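Odorant binding protein ASP5 (Apis mellifera, PDB 3R72) probably binds small hydrophobic odorants in an internal cavity and carries them through the fluid around the olfactory neurons of the honeybee antenna. Local coordinates at residues Phe63-Ile68 with Lys103-Tyr107; Leu29-Met33 with Leu44-Thr48; Ala12-Arg16 with Lys118-Pro122. The contacts are given in a common frame with arbitrary orientation. Where two conformers were deposited one is given. Numbering follows the deposited sequence.

Interaction 1. Residues Phe63-Ile68 with Lys103-Tyr107; sequences FDFDMI and KTYQY. With NBB (N-butyl-benzenesulfonamide), chain B.
A largely apolar, aromatic contact without hydrogen bonds across it joins the N-terminal end of helix 65-75, with the short strand residue Phe63 before it, to the first half of helix 100-114, beside a ligand pocket. The nearest CA atoms, those of Phe63 and Thr104, lie 8.0 Å apart. Phe63 is extended (phi/psi -66/147), Asp64 is the N-cap, its OD1 accepting from Met67 N at 3.0 Å, and helical angles follow from Phe65; Lys103-Tyr107 is helical throughout. Phe63 (chi1 m) turns its ring edge to helix 100-114: CZ is 3.5 Å from Lys103 O and 3.9 Å from Thr104 CA, and 3.5 Å from Tyr107 CB. Tyr107 (chi1 t) points toward 63-68, and its ring lies across both phenylalanines, its CD1 over one face of the Phe63 ring. The Tyr107 ring meets that of Phe63 obliquely, centroids 4.9 Å apart and planes at 38°, and that of Phe65 (chi1 m) at 5.9 Å and 53°, with Phe65 CE1 3.7 Å from Tyr107 CE1. Ile68 closes the far end, CD1 4.0 Å from Tyr107 CZ and CG2 3.8 Å from Tyr107 OH. The chain B n-butyl-benzenesulfonamide touches both segments, its C12 3.6 Å from Ile68 O and its C2 3.8 Å from Tyr107 CE2. Such an aromatic cluster suits the hydrophobic cavity of a PBP/GOBP-family odorant-binding protein.

Interaction 2. Residues Leu29-Met33 with Leu44-Thr48; sequences LVDGM and LQCYT
Leu44 opens the 44-48 side of this buried contact between two helices, its CA 6.9 Å from that of Val30, the closest CA pair. Segment 29-33 lies at the end of helix 27-32, 44-48 is helical throughout, and no hydrogen bond passes between them. With chi1 t and chi2 p, Leu44 fits among three residues of 29-33: its CB is 4.0 Å from Leu29 CD2, its CD1 4.2 Å from Val30 CG2, and its CD2 4.1 Å from Met33 CG and 3.9 Å from the carbonyl Leu29 O. Gln45 turns away, and Cys46 lies out of reach of 29-33, bonded instead to Cys101. Tyr47 (chi1 t, chi2 90°) presents a ring face to Val30, whose CG2 sits 3.6 Å from the ring centroid and 6° off the normal, a CH-pi contact; Val30 CG1 is also 3.6 Å from Tyr47 CE2. Thr48 ends the segment, its CG2 4.0 Å from Met33 SD, where the long Met33 side chain (m, t, m) stretches across, while its OG1 donates back to Gln45 O at 2.7 Å. Helix 27-32 is thereby seated on helix 42-54 by apolar packing, within the mainly helical PBP/GOBP fold braced by three disulfides, Cys46-Cys101 among them. Helix 5-23 adjoins the same seam, with Arg16 and Leu20 against Val30 and Cys19 against Tyr47, and helix 100-114 backs helix 42-54 through Tyr105, which touches Leu44 and Gln45.

Interaction 3. Residues Ala12-Arg16 with Lys118-Pro122; sequences AKNMR and KFFFP. With NBB (N-butyl-benzenesulfonamide), chain C; NBB (N-butyl-benzenesulfonamide), chain B.
Arg16 NE donates to the terminal carboxylate atom Pro122 O at 2.8 Å (N-H...O angle 144°), and Arg16 NH2 adds a weak bond of 3.0 Å to that same Pro122 O. The acceptor lies near the guanidinium plane; Pro122 OXT stays 4.1 Å from Arg16 NE, too far for a salt bridge. This OXT is instead hydrogen-bonded to Tyr47 OH. Arg16 reaches this position from helix 5-23 with chi1 and chi2 t and chi3 m; its NH1 forms salt bridges with Glu27 and Asp31. The helical segment 12-16 faces a C-terminal tail with extended angles at Phe120 (-144/135) and Phe121 (-139/137), and the closest CA atoms, those of Ala12 and Pro122, are only 4.7 Å apart. Ala12 permits this approach, its small CB being 4.0 Å from Pro122 CB and 3.9 Å from Phe120 CZ at the ring edge. Met15 (m, t, m) extends CE to 4.0 Å from Pro122 CG. Two n-butyl-benzenesulfonamide molecules abut the tail. The chain C ligand places C14 over a face of the Phe120 ring, 3.6 Å from Phe120 CG, and O1S 3.5 Å from Pro122 CD; its phenyl atoms C2 and C1 lie 3.7 Å from Ala12 CB and 3.8 Å from Met15 CE. The chain B ligand has C6 3.3 Å from Phe120 O and C5 3.6 Å from Phe121 CD1. The last residue is therefore held through its charged end while its apolar ring, Phe120 and Phe121 line the cavity, so that the C terminus forms part of the pocket wall.

Overall arrangement
From the N terminus, helix 5-23 supplies residues 12-16, which wait about a hundred residues for the C-terminal tail: interaction 3 closes the longest loop and encloses the other two contacts. Within it, interaction 2 closes first, bringing helix 27-32 onto helix 42-54 across ten intervening residues. Interaction 1 follows in series, joining the start of helix 65-75 to helix 100-114, so no loops cross. Interactions 2 and 3 meet through the Asp31-Arg16 salt bridge and the probable Tyr47-Pro122 hydrogen bond; interactions 1 and 2 meet at Thr104 and Thr48. Interactions 1 and 3 do not touch, yet the chain B ligand contacts both from within the cavity.

Interaction 1. Residues Phe63-Ile68 with Lys103-Tyr107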
loop_
_atom_site.group_PDB
_atom_site.type_symbol
_atom_site.label_atom_id
_atom_site.label_comp_id
_atom_site.label_asym_id
_atom_site.label_seq_id
_atom_site.Cartn_x
_atom_site.Cartn_y
_atom_site.Cartn_z
ATOM N N PHE A 63 -1.140 -4.672 -11.142
ATOM C CA PHE A 63 -0.024 -4.080 -10.425
ATOM C C PHE A 63 1.037 -3.627 -11.400
ATOM O O PHE A 63 1.224 -4.249 -12.445
ATOM C CB PHE A 63 0.560 -5.104 -9.445
ATOM C CG PHE A 63 -0.421 -5.527 -8.410
ATOM C CD1 PHE A 63 -0.686 -4.719 -7.319
ATOM C CD2 PHE A 63 -1.177 -6.660 -8.583
ATOM C CE1 PHE A 63 -1.645 -5.055 -6.399
ATOM C CE2 PHE A 63 -2.148 -7.002 -7.655
ATOM C CZ PHE A 63 -2.380 -6.207 -6.571
ATOM N N ASP A 64 1.724 -2.552 -11.047
ATOM C CA ASP A 64 2.898 -2.123 -11.775
ATOM C C ASP A 64 4.079 -2.366 -10.849
ATOM O O ASP A 64 4.407 -1.529 -10.007
ATOM C CB ASP A 64 2.789 -0.653 -12.205
ATOM C CG ASP A 64 3.958 -0.220 -13.048
ATOM O OD1 ASP A 64 5.033 -0.834 -12.896
ATOM O OD2 ASP A 64 3.831 0.734 -13.842
ATOM N N PHE A 65 4.679 -3.544 -10.972
ATOM C CA PHE A 65 5.742 -3.913 -10.050
ATOM C C PHE A 65 7.006 -3.097 -10.262
ATOM O O PHE A 65 7.718 -2.851 -9.294
ATOM C CB PHE A 65 6.027 -5.419 -10.047
ATOM C CG PHE A 65 4.883 -6.236 -9.526
ATOM C CD1 PHE A 65 4.488 -6.145 -8.201
ATOM C CD2 PHE A 65 4.173 -7.080 -10.365
ATOM C CE1 PHE A 65 3.398 -6.885 -7.746
ATOM C CE2 PHE A 65 3.099 -7.818 -9.893
ATOM C CZ PHE A 65 2.720 -7.711 -8.603
ATOM N N ASP A 66 7.269 -2.636 -11.484
ATOM C CA ASP A 66 8.407 -1.731 -11.675
ATOM C C ASP A 66 8.207 -0.450 -10.846
ATOM O O ASP A 66 9.148 0.038 -10.222
ATOM C CB ASP A 66 8.600 -1.351 -13.157
ATOM C CG ASP A 66 9.130 -2.485 -14.030
ATOM O OD1 ASP A 66 9.475 -3.580 -13.529
ATOM O OD2 ASP A 66 9.208 -2.247 -15.252
ATOM N N MET A 67 6.986 0.069 -10.831
ATOM C CA MET A 67 6.709 1.278 -10.067
ATOM C C MET A 67 6.663 1.020 -8.563
ATOM O O MET A 67 7.056 1.879 -7.789
ATOM C CB MET A 67 5.414 1.930 -10.540
ATOM C CG MET A 67 5.152 3.239 -9.841
ATOM S SD MET A 67 6.423 4.499 -10.154
ATOM C CE MET A 67 5.842 5.137 -11.726
ATOM N N ILE A 68 6.219 -0.165 -8.141
ATOM C CA ILE A 68 6.294 -0.530 -6.726
ATOM C C ILE A 68 7.754 -0.476 -6.263
ATOM O O ILE A 68 8.052 0.101 -5.210
ATOM C CB ILE A 68 5.645 -1.904 -6.467
ATOM C CG1 ILE A 68 4.128 -1.764 -6.610
ATOM C CG2 ILE A 68 6.006 -2.435 -5.094
ATOM C CD1 ILE A 68 3.350 -3.053 -6.667
ATOM N N LYS A 103 -8.060 -7.327 -5.195
ATOM C CA LYS A 103 -6.678 -7.621 -5.548
ATOM C C LYS A 103 -5.693 -6.750 -4.780
ATOM O O LYS A 103 -4.732 -7.259 -4.201
ATOM C CB LYS A 103 -6.456 -7.450 -7.037
ATOM C CG LYS A 103 -7.122 -8.510 -7.902
ATOM C CD LYS A 103 -6.636 -8.418 -9.349
ATOM C CE LYS A 103 -7.341 -9.411 -10.241
ATOM N NZ LYS A 103 -7.275 -9.039 -11.682
ATOM N N THR A 104 -5.889 -5.438 -4.795
ATOM C CA THR A 104 -4.948 -4.581 -4.087
ATOM C C THR A 104 -4.974 -4.853 -2.590
ATOM O O THR A 104 -3.929 -4.847 -1.944
ATOM C CB THR A 104 -5.140 -3.077 -4.384
ATOM O OG1 THR A 104 -6.438 -2.642 -3.971
ATOM C CG2 THR A 104 -4.958 -2.793 -5.842
ATOM N N TYR A 105 -6.147 -5.136 -2.034
ATOM C CA TYR A 105 -6.228 -5.439 -0.614
ATOM C C TYR A 105 -5.448 -6.707 -0.265
ATOM O O TYR A 105 -4.762 -6.763 0.751
ATOM C CB TYR A 105 -7.666 -5.614 -0.207
ATOM C CG TYR A 105 -7.987 -5.590 1.273
ATOM C CD1 TYR A 105 -7.711 -4.489 2.064
ATOM C CD2 TYR A 105 -8.671 -6.643 1.863
ATOM C CE1 TYR A 105 -8.116 -4.422 3.377
ATOM C CE2 TYR A 105 -9.079 -6.585 3.179
ATOM C CZ TYR A 105 -8.788 -5.474 3.926
ATOM O OH TYR A 105 -9.192 -5.346 5.219
ATOM N N GLN A 106 -5.547 -7.725 -1.115
ATOM C CA GLN A 106 -4.788 -8.949 -0.926
ATOM C C GLN A 106 -3.282 -8.664 -0.979
ATOM O O GLN A 106 -2.511 -9.227 -0.213
ATOM C CB GLN A 106 -5.169 -9.984 -1.986
ATOM C CG GLN A 106 -6.582 -10.577 -1.848
ATOM C CD GLN A 106 -7.121 -11.110 -3.157
ATOM O OE1 GLN A 106 -6.357 -11.451 -4.059
ATOM N NE2 GLN A 106 -8.447 -11.161 -3.281
ATOM N N TYR A 107 -2.851 -7.806 -1.897
ATOM C CA TYR A 107 -1.440 -7.463 -2.026
ATOM C C TYR A 107 -0.932 -6.749 -0.771
ATOM O O TYR A 107 0.138 -7.058 -0.240
ATOM C CB TYR A 107 -1.230 -6.608 -3.297
ATOM C CG TYR A 107 0.222 -6.290 -3.512
ATOM C CD1 TYR A 107 1.060 -7.242 -4.078
ATOM C CD2 TYR A 107 0.775 -5.099 -3.114
ATOM C CE1 TYR A 107 2.406 -7.033 -4.227
ATOM C CE2 TYR A 107 2.130 -4.874 -3.278
ATOM C CZ TYR A 107 2.937 -5.857 -3.823
ATOM O OH TYR A 107 4.282 -5.664 -3.946
HETATM O O1S NBB B . 1.691 0.591 -3.437
HETATM S S NBB B . 2.137 1.085 -2.186
HETATM O O2S NBB B . 1.396 2.197 -1.656
HETATM N N10 NBB B . 3.661 1.531 -2.385
HETATM C C11 NBB B . 4.637 0.600 -2.910
HETATM C C12 NBB B . 6.000 0.789 -2.273
HETATM C C13 NBB B . 6.059 0.374 -0.803
HETATM C C14 NBB B . 5.986 -1.132 -0.663
HETATM C C4 NBB B . 2.117 -0.139 -1.096
HETATM C C5 NBB B . 2.480 0.134 0.225
HETATM C C6 NBB B . 2.487 -0.880 1.195
HETATM C C1 NBB B . 2.131 -2.180 0.872
HETATM C C2 NBB B . 1.750 -2.465 -0.418
HETATM C C3 NBB B . 1.744 -1.468 -1.392
#

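Interaction 2. Residues Leu29-Met33 with Leu44-Thr48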
loop_
_atom_site.group_PDB
_atom_site.type_symbol
_atom_site.label_atom_id
_atom_site.label_comp_id
_atom_site.label_asym_id
_atom_site.label_seq_id
_atom_site.Cartn_x
_atom_site.Cartn_y
_atom_site.Cartn_z
ATOM N N LEU A 29 -10.653 2.991 10.290
ATOM C CA LEU A 29 -10.665 1.770 9.514
ATOM C C LEU A 29 -9.341 1.623 8.735
ATOM O O LEU A 29 -8.753 0.544 8.664
ATOM C CB LEU A 29 -11.896 1.801 8.605
ATOM C CG LEU A 29 -12.172 0.525 7.822
ATOM C CD1 LEU A 29 -12.408 -0.664 8.743
ATOM C CD2 LEU A 29 -13.358 0.742 6.907
ATOM N N VAL A 30 -8.832 2.729 8.205
ATOM C CA VAL A 30 -7.549 2.701 7.513
ATOM C C VAL A 30 -6.404 2.411 8.490
ATOM O O VAL A 30 -5.544 1.588 8.206
ATOM C CB VAL A 30 -7.307 4.012 6.758
ATOM C CG1 VAL A 30 -5.904 4.042 6.180
ATOM C CG2 VAL A 30 -8.371 4.192 5.675
ATOM N N ASP A 31 -6.400 3.093 9.639
ATOM C CA ASP A 31 -5.373 2.869 10.656
ATOM C C ASP A 31 -5.363 1.445 11.207
ATOM O O ASP A 31 -4.330 0.954 11.672
ATOM C CB ASP A 31 -5.560 3.822 11.840
ATOM C CG ASP A 31 -5.085 5.214 11.562
ATOM O OD1 ASP A 31 -4.136 5.387 10.769
ATOM O OD2 ASP A 31 -5.653 6.131 12.195
ATOM N N GLY A 32 -6.502 0.776 11.146
ATOM C CA GLY A 32 -6.582 -0.590 11.626
ATOM C C GLY A 32 -5.669 -1.551 10.889
ATOM O O GLY A 32 -5.200 -2.529 11.467
ATOM N N MET A 33 -5.390 -1.295 9.617
ATOM C CA MET A 33 -4.527 -2.196 8.851
ATOM C C MET A 33 -3.137 -2.349 9.486
ATOM O O MET A 33 -2.582 -3.452 9.512
ATOM C CB MET A 33 -4.419 -1.751 7.393
ATOM C CG MET A 33 -5.747 -1.850 6.635
ATOM S SD MET A 33 -5.575 -1.586 4.857
ATOM C CE MET A 33 -5.167 0.166 4.791
ATOM N N LEU A 44 -12.978 -0.497 2.470
ATOM C CA LEU A 44 -11.562 -0.455 2.816
ATOM C C LEU A 44 -10.724 -1.029 1.682
ATOM O O LEU A 44 -9.657 -0.490 1.349
ATOM C CB LEU A 44 -11.293 -1.182 4.135
ATOM C CG LEU A 44 -9.843 -1.186 4.595
ATOM C CD1 LEU A 44 -9.266 0.209 4.756
ATOM C CD2 LEU A 44 -9.725 -2.007 5.885
ATOM N N GLN A 45 -11.211 -2.103 1.064
ATOM C CA GLN A 45 -10.504 -2.661 -0.082
ATOM C C GLN A 45 -10.334 -1.606 -1.173
ATOM O O GLN A 45 -9.237 -1.402 -1.710
ATOM C CB GLN A 45 -11.245 -3.895 -0.593
ATOM C CG GLN A 45 -11.236 -5.034 0.416
ATOM C CD GLN A 45 -12.170 -6.175 0.115
ATOM O OE1 GLN A 45 -12.995 -6.117 -0.791
ATOM N NE2 GLN A 45 -12.035 -7.239 0.893
ATOM N N CYS A 46 -11.405 -0.888 -1.484
ATOM C CA CYS A 46 -11.325 0.140 -2.525
ATOM C C CYS A 46 -10.460 1.332 -2.133
ATOM O O CYS A 46 -9.856 1.943 -3.011
ATOM C CB CYS A 46 -12.716 0.575 -2.952
ATOM S SG CYS A 46 -13.664 -0.761 -3.796
ATOM N N TYR A 47 -10.342 1.621 -0.839
ATOM C CA TYR A 47 -9.385 2.627 -0.381
ATOM C C TYR A 47 -7.965 2.233 -0.798
ATOM O O TYR A 47 -7.191 3.074 -1.262
ATOM C CB TYR A 47 -9.506 2.851 1.135
ATOM C CG TYR A 47 -8.405 3.704 1.704
ATOM C CD1 TYR A 47 -8.519 5.088 1.783
ATOM C CD2 TYR A 47 -7.224 3.125 2.131
ATOM C CE1 TYR A 47 -7.471 5.863 2.270
ATOM C CE2 TYR A 47 -6.184 3.892 2.622
ATOM C CZ TYR A 47 -6.319 5.259 2.691
ATOM O OH TYR A 47 -5.291 6.040 3.163
ATOM N N THR A 48 -7.608 0.961 -0.627
ATOM C CA THR A 48 -6.270 0.543 -1.019
ATOM C C THR A 48 -6.026 0.752 -2.499
ATOM O O THR A 48 -4.932 1.135 -2.902
ATOM C CB THR A 48 -5.889 -0.888 -0.572
ATOM O OG1 THR A 48 -6.628 -1.890 -1.279
ATOM C CG2 THR A 48 -6.035 -1.060 0.936
#

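Interaction 3. Residues Ala12-Arg16 with Lys118-Pro122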
loop_
_atom_site.group_PDB
_atom_site.type_symbol
_atom_site.label_atom_id
_atom_site.label_comp_id
_atom_site.label_asym_id
_atom_site.label_seq_id
_atom_site.Cartn_x
_atom_site.Cartn_y
_atom_site.Cartn_z
ATOM N N ALA A 12 1.912 10.927 2.186
ATOM C CA ALA A 12 1.015 9.853 2.588
ATOM C C ALA A 12 -0.256 10.428 3.198
ATOM O O ALA A 12 -1.350 9.961 2.889
ATOM C CB ALA A 12 1.691 8.918 3.563
ATOM N N LYS A 13 -0.128 11.429 4.064
ATOM C CA LYS A 13 -1.289 12.016 4.741
ATOM C C LYS A 13 -2.205 12.698 3.738
ATOM O O LYS A 13 -3.431 12.638 3.864
ATOM C CB LYS A 13 -0.870 12.983 5.859
ATOM C CG LYS A 13 -0.406 12.261 7.098
ATOM C CD LYS A 13 0.054 13.188 8.203
ATOM C CE LYS A 13 0.552 12.370 9.396
ATOM N NZ LYS A 13 1.227 13.195 10.432
ATOM N N ASN A 14 -1.622 13.352 2.731
ATOM C CA ASN A 14 -2.433 14.025 1.734
ATOM C C ASN A 14 -3.133 13.071 0.779
ATOM O O ASN A 14 -4.274 13.293 0.403
ATOM C CB ASN A 14 -1.624 15.107 1.034
ATOM C CG ASN A 14 -1.506 16.337 1.898
ATOM O OD1 ASN A 14 -2.506 16.920 2.279
ATOM N ND2 ASN A 14 -0.303 16.711 2.243
ATOM N N MET A 15 -2.476 11.981 0.416
ATOM C CA MET A 15 -3.131 10.921 -0.358
ATOM C C MET A 15 -4.265 10.281 0.438
ATOM O O MET A 15 -5.360 10.050 -0.085
ATOM C CB MET A 15 -2.119 9.862 -0.761
ATOM C CG MET A 15 -1.124 10.371 -1.785
ATOM S SD MET A 15 -0.078 9.087 -2.475
ATOM C CE MET A 15 0.720 8.528 -1.019
ATOM N N ARG A 16 -4.009 9.993 1.706
ATOM C CA ARG A 16 -5.053 9.435 2.566
ATOM C C ARG A 16 -6.267 10.344 2.601
ATOM O O ARG A 16 -7.406 9.894 2.421
ATOM C CB ARG A 16 -4.552 9.232 3.996
ATOM C CG ARG A 16 -5.678 8.868 4.972
ATOM C CD ARG A 16 -5.226 8.642 6.378
ATOM N NE ARG A 16 -4.365 7.478 6.502
ATOM C CZ ARG A 16 -4.064 6.883 7.658
ATOM N NH1 ARG A 16 -4.549 7.336 8.813
ATOM N NH2 ARG A 16 -3.253 5.839 7.666
ATOM N N LYS A 118 6.970 -3.601 10.706
ATOM C CA LYS A 118 7.389 -2.466 9.902
ATOM C C LYS A 118 6.384 -2.050 8.825
ATOM O O LYS A 118 6.615 -1.071 8.124
ATOM C CB LYS A 118 8.761 -2.750 9.292
ATOM C CG LYS A 118 9.814 -3.070 10.355
ATOM C CD LYS A 118 11.229 -2.800 9.903
ATOM C CE LYS A 118 12.202 -2.974 11.066
ATOM N NZ LYS A 118 13.605 -2.648 10.681
ATOM N N PHE A 119 5.258 -2.746 8.713
ATOM C CA PHE A 119 4.239 -2.413 7.710
ATOM C C PHE A 119 3.826 -0.956 7.775
ATOM O O PHE A 119 3.634 -0.410 8.850
ATOM C CB PHE A 119 3.025 -3.280 7.960
ATOM C CG PHE A 119 1.845 -2.963 7.080
ATOM C CD1 PHE A 119 1.708 -3.510 5.802
ATOM C CD2 PHE A 119 0.844 -2.139 7.542
ATOM C CE1 PHE A 119 0.589 -3.222 5.025
ATOM C CE2 PHE A 119 -0.272 -1.852 6.773
ATOM C CZ PHE A 119 -0.393 -2.407 5.523
ATOM N N PHE A 120 3.654 -0.351 6.599
ATOM C CA PHE A 120 3.117 0.995 6.437
ATOM C C PHE A 120 2.276 1.029 5.173
ATOM O O PHE A 120 2.688 0.518 4.153
ATOM C CB PHE A 120 4.253 2.007 6.320
ATOM C CG PHE A 120 3.781 3.430 6.151
ATOM C CD1 PHE A 120 3.577 4.223 7.262
ATOM C CD2 PHE A 120 3.511 3.960 4.891
ATOM C CE1 PHE A 120 3.129 5.531 7.124
ATOM C CE2 PHE A 120 3.058 5.270 4.746
ATOM C CZ PHE A 120 2.865 6.051 5.867
ATOM N N PHE A 121 1.104 1.632 5.248
ATOM C CA PHE A 121 0.302 1.912 4.071
ATOM C C PHE A 121 -0.268 3.319 4.275
ATOM O O PHE A 121 -0.710 3.641 5.367
ATOM C CB PHE A 121 -0.824 0.888 3.895
ATOM C CG PHE A 121 -1.499 0.985 2.566
ATOM C CD1 PHE A 121 -0.935 0.385 1.445
ATOM C CD2 PHE A 121 -2.648 1.733 2.403
ATOM C CE1 PHE A 121 -1.524 0.494 0.200
ATOM C CE2 PHE A 121 -3.254 1.832 1.169
ATOM C CZ PHE A 121 -2.685 1.216 0.066
ATOM N N PRO A 122 -0.266 4.164 3.235
ATOM C CA PRO A 122 -0.727 5.545 3.425
ATOM C C PRO A 122 -2.137 5.649 3.994
ATOM O O PRO A 122 -2.376 6.505 4.870
ATOM C CB PRO A 122 -0.665 6.128 2.010
ATOM C CG PRO A 122 0.395 5.372 1.359
ATOM C CD PRO A 122 0.295 3.962 1.891
ATOM O OXT PRO A 122 -3.032 4.892 3.575
HETATM O O1S NBB C . 3.785 3.775 1.274
HETATM S S NBB C . 4.805 4.241 0.377
HETATM O O2S NBB C . 4.804 3.579 -0.896
HETATM N N10 NBB C . 6.220 3.971 1.070
HETATM C C11 NBB C . 6.509 4.510 2.387
HETATM C C12 NBB C . 7.588 3.702 3.095
HETATM C C13 NBB C . 8.154 4.441 4.299
HETATM C C14 NBB C . 7.152 4.526 5.425
HETATM C C4 NBB C . 4.666 5.840 0.125
HETATM C C5 NBB C . 4.941 6.415 -1.125
HETATM C C6 NBB C . 4.831 7.790 -1.344
HETATM C C1 NBB C . 4.466 8.619 -0.293
HETATM C C2 NBB C . 4.197 8.069 0.949
HETATM C C3 NBB C . 4.294 6.694 1.158
HETATM O O1S NBB B . 1.691 0.591 -3.437
HETATM S S NBB B . 2.137 1.085 -2.186
HETATM O O2S NBB B . 1.396 2.197 -1.656
HETATM N N10 NBB B . 3.661 1.531 -2.385
HETATM C C11 NBB B . 4.637 0.600 -2.910
HETATM C C12 NBB B . 6.000 0.789 -2.273
HETATM C C13 NBB B . 6.059 0.374 -0.803
HETATM C C14 NBB B . 5.986 -1.132 -0.663
HETATM C C4 NBB B . 2.117 -0.139 -1.096
HETATM C C5 NBB B . 2.480 0.134 0.225
HETATM C C6 NBB B . 2.487 -0.880 1.195
HETATM C C1 NBB B . 2.131 -2.180 0.872
HETATM C C2 NBB B . 1.750 -2.465 -0.418
HETATM C C3 NBB B . 1.744 -1.468 -1.392
#